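PDB 2V1M: glutathione peroxidase from Schistosoma mansoni, which reduces hydrogen peroxide with two molecules of glutathione, giving glutathione disulfide and water, as a peroxidase of the thioredoxin clan. Local coordinates for residues Trp8-Phe14 against Asp113-Leu118; Ile130-Lys136 against Arg148-Thr153. The contacts are given in a common frame with arbitrary orientation. Where two conformers were deposited one is given. Residues are numbered along the deposited sequence.

Contact 1 of 2, residues Trp8-Phe14 against Asp113-Leu118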
loop_
_atom_site.group_PDB
_atom_site.type_symbol
_atom_site.label_atom_id
_atom_site.label_comp_id
_atom_site.label_asym_id
_atom_site.label_seq_id
_atom_site.Cartn_x
_atom_site.Cartn_y
_atom_site.Cartn_z
ATOM N N TRP A 8 1.065 -12.638 -15.031
ATOM C CA TRP A 8 1.189 -12.555 -13.585
ATOM C C TRP A 8 -0.102 -12.987 -12.916
ATOM O O TRP A 8 -1.168 -12.544 -13.277
ATOM C CB TRP A 8 1.486 -11.113 -13.205
ATOM C CG TRP A 8 2.733 -10.531 -13.772
ATOM C CD1 TRP A 8 3.988 -11.094 -13.802
ATOM C CD2 TRP A 8 2.870 -9.221 -14.313
ATOM N NE1 TRP A 8 4.885 -10.206 -14.350
ATOM C CE2 TRP A 8 4.235 -9.032 -14.633
ATOM C CE3 TRP A 8 1.983 -8.154 -14.488
ATOM C CZ2 TRP A 8 4.711 -7.842 -15.198
ATOM C CZ3 TRP A 8 2.461 -6.968 -15.038
ATOM C CH2 TRP A 8 3.810 -6.816 -15.371
ATOM N N ASN A 9 0.012 -13.815 -11.895
ATOM C CA ASN A 9 -1.158 -14.426 -11.302
ATOM C C ASN A 9 -1.381 -13.998 -9.849
ATOM O O ASN A 9 -2.452 -14.309 -9.320
ATOM C CB ASN A 9 -1.060 -15.981 -11.344
ATOM C CG ASN A 9 -1.315 -16.612 -12.765
ATOM O OD1 ASN A 9 -1.913 -16.004 -13.635
ATOM N ND2 ASN A 9 -0.826 -17.866 -12.961
ATOM N N SER A 10 -0.432 -13.313 -9.207
ATOM C CA SER A 10 -0.622 -12.918 -7.812
ATOM C C SER A 10 0.399 -11.828 -7.539
ATOM O O SER A 10 1.353 -11.602 -8.345
ATOM C CB SER A 10 -0.382 -14.087 -6.832
ATOM O OG SER A 10 1.000 -14.326 -6.683
ATOM N N ILE A 11 0.311 -11.170 -6.368
ATOM C CA ILE A 11 1.301 -10.167 -6.031
ATOM C C ILE A 11 2.654 -10.805 -5.750
ATOM O O ILE A 11 3.670 -10.080 -5.735
ATOM C CB ILE A 11 0.873 -9.300 -4.822
ATOM C CG1 ILE A 11 0.756 -10.109 -3.517
ATOM C CG2 ILE A 11 -0.354 -8.448 -5.140
ATOM C CD1 ILE A 11 0.871 -9.257 -2.246
ATOM N N TYR A 12 2.720 -12.119 -5.502
ATOM C CA TYR A 12 3.981 -12.744 -5.077
ATOM C C TYR A 12 5.030 -12.745 -6.180
ATOM O O TYR A 12 6.212 -12.940 -5.885
ATOM C CB TYR A 12 3.720 -14.186 -4.644
ATOM C CG TYR A 12 2.628 -14.338 -3.643
ATOM C CD1 TYR A 12 2.493 -13.429 -2.619
ATOM C CD2 TYR A 12 1.728 -15.430 -3.719
ATOM C CE1 TYR A 12 1.480 -13.588 -1.675
ATOM C CE2 TYR A 12 0.736 -15.614 -2.777
ATOM C CZ TYR A 12 0.598 -14.706 -1.777
ATOM O OH TYR A 12 -0.404 -14.925 -0.834
ATOM N N GLU A 13 4.601 -12.510 -7.422
ATOM C CA GLU A 13 5.540 -12.540 -8.544
ATOM C C GLU A 13 6.473 -11.339 -8.564
ATOM O O GLU A 13 7.478 -11.386 -9.295
ATOM C CB GLU A 13 4.780 -12.627 -9.848
ATOM C CG GLU A 13 4.087 -13.976 -9.956
ATOM C CD GLU A 13 3.270 -14.148 -11.179
ATOM O OE1 GLU A 13 3.201 -13.170 -11.955
ATOM O OE2 GLU A 13 2.677 -15.226 -11.409
ATOM N N PHE A 14 6.150 -10.266 -7.834
ATOM C CA PHE A 14 6.864 -8.986 -7.970
ATOM C C PHE A 14 7.922 -8.817 -6.907
ATOM O O PHE A 14 7.783 -9.305 -5.771
ATOM C CB PHE A 14 5.882 -7.804 -7.925
ATOM C CG PHE A 14 4.832 -7.964 -8.950
ATOM C CD1 PHE A 14 5.147 -7.816 -10.315
ATOM C CD2 PHE A 14 3.557 -8.410 -8.597
ATOM C CE1 PHE A 14 4.211 -8.084 -11.305
ATOM C CE2 PHE A 14 2.619 -8.693 -9.580
ATOM C CZ PHE A 14 2.938 -8.557 -10.909
ATOM N N ASP A 113 5.602 -2.641 -11.892
ATOM C CA ASP A 113 4.770 -3.783 -12.307
ATOM C C ASP A 113 3.762 -4.202 -11.242
ATOM O O ASP A 113 2.657 -4.655 -11.601
ATOM C CB ASP A 113 5.646 -4.971 -12.694
ATOM C CG ASP A 113 6.404 -4.751 -14.005
ATOM O OD1 ASP A 113 6.062 -3.827 -14.780
ATOM O OD2 ASP A 113 7.344 -5.541 -14.266
ATOM N N LEU A 114 4.070 -4.002 -9.961
ATOM C CA LEU A 114 3.081 -4.345 -8.931
ATOM C C LEU A 114 1.789 -3.521 -9.171
ATOM O O LEU A 114 0.675 -4.067 -9.056
ATOM C CB LEU A 114 3.646 -4.027 -7.555
ATOM C CG LEU A 114 2.602 -4.085 -6.412
ATOM C CD1 LEU A 114 2.026 -5.485 -6.231
ATOM C CD2 LEU A 114 3.248 -3.584 -5.134
ATOM N N TYR A 115 1.942 -2.231 -9.456
ATOM C CA TYR A 115 0.767 -1.390 -9.674
ATOM C C TYR A 115 0.100 -1.636 -11.001
ATOM O O TYR A 115 -1.134 -1.558 -11.091
ATOM C CB TYR A 115 1.095 0.096 -9.430
ATOM C CG TYR A 115 0.949 0.449 -7.965
ATOM C CD1 TYR A 115 -0.171 1.112 -7.495
ATOM C CD2 TYR A 115 1.997 0.202 -7.092
ATOM C CE1 TYR A 115 -0.266 1.486 -6.120
ATOM C CE2 TYR A 115 1.927 0.577 -5.738
ATOM C CZ TYR A 115 0.783 1.219 -5.274
ATOM O OH TYR A 115 0.646 1.575 -3.941
ATOM N N LYS A 116 0.867 -1.952 -12.046
ATOM C CA LYS A 116 0.230 -2.418 -13.282
ATOM C C LYS A 116 -0.665 -3.618 -12.977
ATOM O O LYS A 116 -1.819 -3.705 -13.443
ATOM C CB LYS A 116 1.267 -2.748 -14.359
ATOM C CG LYS A 116 2.083 -1.520 -14.770
ATOM C CD LYS A 116 3.021 -1.834 -15.960
ATOM C CE LYS A 116 3.755 -0.586 -16.401
ATOM N NZ LYS A 116 4.571 -0.870 -17.637
ATOM N N PHE A 117 -0.150 -4.548 -12.186
ATOM C CA PHE A 117 -0.917 -5.736 -11.811
ATOM C C PHE A 117 -2.145 -5.371 -10.974
ATOM O O PHE A 117 -3.270 -5.862 -11.249
ATOM C CB PHE A 117 -0.013 -6.720 -11.056
ATOM C CG PHE A 117 -0.740 -7.926 -10.557
ATOM C CD1 PHE A 117 -1.162 -8.937 -11.451
ATOM C CD2 PHE A 117 -1.020 -8.080 -9.195
ATOM C CE1 PHE A 117 -1.820 -10.059 -10.984
ATOM C CE2 PHE A 117 -1.688 -9.220 -8.731
ATOM C CZ PHE A 117 -2.076 -10.208 -9.632
ATOM N N LEU A 118 -1.968 -4.590 -9.909
ATOM C CA LEU A 118 -3.102 -4.229 -9.043
ATOM C C LEU A 118 -4.228 -3.607 -9.883
ATOM O O LEU A 118 -5.398 -3.987 -9.753
ATOM C CB LEU A 118 -2.648 -3.258 -7.964
ATOM C CG LEU A 118 -1.700 -3.854 -6.904
ATOM C CD1 LEU A 118 -1.190 -2.717 -6.021
ATOM C CD2 LEU A 118 -2.417 -4.914 -6.062
#

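Contact 2 of 2, residues Ile130-Lys136 against Arg148-Thr153. With SO4 (sulfate ion), chain B.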
loop_
_atom_site.group_PDB
_atom_site.type_symbol
_atom_site.label_atom_id
_atom_site.label_comp_id
_atom_site.label_asym_id
_atom_site.label_seq_id
_atom_site.Cartn_x
_atom_site.Cartn_y
_atom_site.Cartn_z
ATOM N N ILE A 130 -4.725 5.457 -10.929
ATOM C CA ILE A 130 -4.755 5.883 -9.525
ATOM C C ILE A 130 -5.055 7.391 -9.527
ATOM O O ILE A 130 -4.438 8.158 -10.290
ATOM C CB ILE A 130 -3.420 5.583 -8.818
ATOM C CG1 ILE A 130 -3.013 4.111 -8.940
ATOM C CG2 ILE A 130 -3.449 6.067 -7.371
ATOM C CD1 ILE A 130 -4.069 3.125 -8.437
ATOM N N LYS A 131 -5.991 7.807 -8.681
ATOM C CA LYS A 131 -6.473 9.173 -8.777
ATOM C C LYS A 131 -5.748 10.188 -7.917
ATOM O O LYS A 131 -5.693 11.369 -8.279
ATOM C CB LYS A 131 -7.946 9.230 -8.466
ATOM C CG LYS A 131 -8.788 8.601 -9.545
ATOM C CD LYS A 131 -10.236 8.479 -9.069
ATOM C CE LYS A 131 -11.187 7.994 -10.147
ATOM N NZ LYS A 131 -10.779 6.700 -10.734
ATOM N N TRP A 132 -5.180 9.762 -6.794
ATOM C CA TRP A 132 -4.413 10.669 -5.942
ATOM C C TRP A 132 -3.607 9.813 -4.960
ATOM O O TRP A 132 -3.657 8.571 -4.998
ATOM C CB TRP A 132 -5.328 11.708 -5.217
ATOM C CG TRP A 132 -4.594 12.957 -4.842
ATOM C CD1 TRP A 132 -4.313 13.407 -3.579
ATOM C CD2 TRP A 132 -3.993 13.901 -5.742
ATOM N NE1 TRP A 132 -3.579 14.578 -3.645
ATOM C CE2 TRP A 132 -3.361 14.895 -4.957
ATOM C CE3 TRP A 132 -3.943 14.027 -7.154
ATOM C CZ2 TRP A 132 -2.696 16.000 -5.526
ATOM C CZ3 TRP A 132 -3.284 15.136 -7.715
ATOM C CH2 TRP A 132 -2.668 16.101 -6.889
ATOM N N ASN A 133 -2.873 10.479 -4.074
ATOM C CA ASN A 133 -2.223 9.774 -2.966
ATOM C C ASN A 133 -3.260 9.036 -2.116
ATOM O O ASN A 133 -4.399 9.473 -1.956
ATOM C CB ASN A 133 -1.438 10.770 -2.124
ATOM C CG ASN A 133 -0.540 11.645 -2.958
ATOM O OD1 ASN A 133 0.364 11.162 -3.658
ATOM N ND2 ASN A 133 -0.809 12.953 -2.922
ATOM N N PHE A 134 -2.802 7.945 -1.495
ATOM C CA PHE A 134 -3.559 7.180 -0.507
ATOM C C PHE A 134 -4.731 6.395 -1.076
ATOM O O PHE A 134 -5.719 6.178 -0.387
ATOM C CB PHE A 134 -3.966 8.029 0.707
ATOM C CG PHE A 134 -2.765 8.586 1.436
ATOM C CD1 PHE A 134 -1.989 7.767 2.254
ATOM C CD2 PHE A 134 -2.408 9.934 1.320
ATOM C CE1 PHE A 134 -0.896 8.252 2.940
ATOM C CE2 PHE A 134 -1.298 10.417 1.999
ATOM C CZ PHE A 134 -0.534 9.614 2.804
ATOM N N SER A 135 -4.615 5.919 -2.320
ATOM C CA SER A 135 -5.523 4.840 -2.729
ATOM C C SER A 135 -5.096 3.560 -1.980
ATOM O O SER A 135 -3.969 3.464 -1.450
ATOM C CB SER A 135 -5.418 4.603 -4.231
ATOM O OG SER A 135 -6.571 3.956 -4.725
ATOM N N LYS A 136 -6.009 2.585 -1.907
ATOM C CA LYS A 136 -5.772 1.335 -1.188
ATOM C C LYS A 136 -6.210 0.147 -2.010
ATOM O O LYS A 136 -7.315 0.154 -2.584
ATOM C CB LYS A 136 -6.484 1.294 0.179
ATOM C CG LYS A 136 -6.085 2.382 1.156
ATOM C CD LYS A 136 -6.933 3.684 1.096
ATOM C CE LYS A 136 -6.422 4.658 2.134
ATOM N NZ LYS A 136 -7.055 6.007 2.034
ATOM N N ARG A 148 -10.545 -2.468 -4.149
ATOM C CA ARG A 148 -9.814 -1.225 -4.343
ATOM C C ARG A 148 -10.636 -0.089 -3.743
ATOM O O ARG A 148 -11.881 -0.033 -3.909
ATOM C CB ARG A 148 -9.643 -0.981 -5.853
ATOM C CG ARG A 148 -9.037 0.339 -6.241
ATOM C CD ARG A 148 -8.934 0.414 -7.775
ATOM N NE ARG A 148 -8.517 1.741 -8.207
ATOM C CZ ARG A 148 -7.941 1.995 -9.382
ATOM N NH1 ARG A 148 -7.615 0.997 -10.224
ATOM N NH2 ARG A 148 -7.656 3.253 -9.714
ATOM N N TYR A 149 -9.954 0.814 -3.038
ATOM C CA TYR A 149 -10.613 1.933 -2.335
ATOM C C TYR A 149 -9.981 3.225 -2.788
ATOM O O TYR A 149 -8.748 3.359 -2.893
ATOM C CB TYR A 149 -10.475 1.777 -0.812
ATOM C CG TYR A 149 -10.877 0.432 -0.274
ATOM C CD1 TYR A 149 -12.176 0.214 0.219
ATOM C CD2 TYR A 149 -9.975 -0.632 -0.286
ATOM C CE1 TYR A 149 -12.551 -1.029 0.731
ATOM C CE2 TYR A 149 -10.341 -1.868 0.221
ATOM C CZ TYR A 149 -11.613 -2.060 0.734
ATOM O OH TYR A 149 -11.904 -3.306 1.250
ATOM N N SER A 150 -10.837 4.207 -3.005
ATOM C CA SER A 150 -10.402 5.509 -3.487
ATOM C C SER A 150 -9.665 6.257 -2.360
ATOM O O SER A 150 -9.825 5.949 -1.171
ATOM C CB SER A 150 -11.620 6.297 -3.966
ATOM O OG SER A 150 -12.461 6.622 -2.885
ATOM N N PRO A 151 -8.886 7.276 -2.746
ATOM C CA PRO A 151 -8.077 8.053 -1.773
ATOM C C PRO A 151 -8.808 8.508 -0.508
ATOM O O PRO A 151 -8.218 8.426 0.576
ATOM C CB PRO A 151 -7.605 9.259 -2.599
ATOM C CG PRO A 151 -7.400 8.645 -3.987
ATOM C CD PRO A 151 -8.606 7.701 -4.145
ATOM N N THR A 152 -10.021 9.014 -0.651
ATOM C CA THR A 152 -10.744 9.580 0.498
ATOM C C THR A 152 -11.319 8.503 1.431
ATOM O O THR A 152 -11.901 8.841 2.464
ATOM C CB THR A 152 -11.891 10.516 0.077
ATOM O OG1 THR A 152 -12.874 9.774 -0.666
ATOM C CG2 THR A 152 -11.397 11.709 -0.732
ATOM N N THR A 153 -11.131 7.228 1.125
ATOM C CA THR A 153 -11.599 6.158 2.016
ATOM C C THR A 153 -10.711 6.101 3.257
ATOM O O THR A 153 -9.509 5.808 3.176
ATOM C CB THR A 153 -11.538 4.809 1.288
ATOM O OG1 THR A 153 -12.203 4.906 0.032
ATOM C CG2 THR A 153 -12.211 3.749 2.144
HETATM S S SO4 B . -10.570 4.913 -7.430
HETATM O O1 SO4 B . -10.015 4.899 -8.825
HETATM O O2 SO4 B . -12.005 5.254 -7.548
HETATM O O3 SO4 B . -10.391 3.553 -6.881
HETATM O O4 SO4 B . -9.909 5.945 -6.635
#

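Contact 1 of 2, residues Trp8-Phe14 against Asp113-Leu118
In this thioredoxin-like fold, helix 113-121 lies against the central sheet, and the loop leading to strand 15-17 packs on it through an aromatic cluster. Phe117 is the centre of that cluster. Its ring projects from the helix into the loop, where Trp8 CB stands 3.9 Å from Phe117 CD1 and Ile11 CG2 3.9 Å from Phe117 CE2; a broad, flat phenyl can meet backbone and side chains together, as Ser10 O over one of its faces attests. Trp8 lies at the exposed margin, where its broad, mostly apolar indole can lie along the helix from Phe117 to Asp113, whose partly exposed carboxylate has CG 3.6 Å from Trp8 CH2. Phe14 sits beside both Trp8 and Phe117, over the start of the helix, its ring oblique to that of Phe117 (centroids 5.4 Å apart, planes at 44°), and Phe14 CZ is 3.5 Å from Phe117 CB. Ile11 and Leu114 extend the apolar layer inward, towards Val139 and Cys34 of the sheet on the Ile11 side. Within the loop Tyr12 N donates to Ser10 OG (3.0 Å), an ST turn. Leu114 completes the fit by a CH-pi contact, its CA 4.1 Å from the centroid of the Phe14 ring.

Contact 2 of 2, residues Ile130-Lys136 against Arg148-Thr153
Lys136 NZ donates to Thr153 O at 2.7 Å and to Phe134 O at 2.8 Å, and also to Asn49 OD1 from helix 46-60. A long, charged amine suits this buried spot because it can gather several oxygens from different parts of the chain. The backbone of Lys136 forms an antiparallel hydrogen-bonded pair with Tyr149: Lys136 N reaches Tyr149 O at 3.0 Å, and Tyr149 N reaches Lys136 O at 2.8 Å. Ser135 OG adds a second donor to Tyr149 O, at 2.9 Å. Beyond the strand, a type I turn from Ser150 to Thr153 folds the chain back, closed by Thr153 N and Thr153 OG1, both donating to Ser150 O at 2.9 Å.

Pro151, rigid and without an amide hydrogen, suits the second position of this turn and packs against the incoming loop. Its CG lies 3.9 Å from Trp132 CB, and its CA makes a CA-H...O contact of 3.3 Å with Phe134 O. Ile130 CD1 covers one face of the Arg148 guanidinium. Arg148 NE (2.9 Å to O3) and Lys131 NZ (2.7 Å to O1) also hold a sulfate, probably from the crystallisation liquor.

Asn133 ND2 donates to position 43, the active-site position by similarity, modelled here as cysteinesulfonic acid, not the natural residue, and Trp132 NE1 makes a weak hydrogen bond to Gln78 OE1, consistent with the Gln-Trp-Asn set of this family. The chemistry implies a loop fixed by backbone pairing and tied by a buried ammonium to the turn and helix 46-60, while Asn133 reaches position 43.

Overall arrangement
Contact 1 comes first along the chain: the loop before strand 15-17 meets helix 113-121, closing a long loop that holds strands 33-39 and 65-71, helices 46-60 and 83-94 and position 43. Contact 2 opens only after this loop has closed, so the two are in series, neither nested nor crossed. It closes a short loop, the hairpin of strands 136-139 and 145-149 at one edge of the sheet. Their centres are about 18 Å apart and they do not touch, yet the sheet relates them: Ile11 and Leu118 of contact 1 rest on strand 136-139, which begins at Lys136 of contact 2. One ties the N-terminal loop to a helix, the other the active-site side to the edge strand.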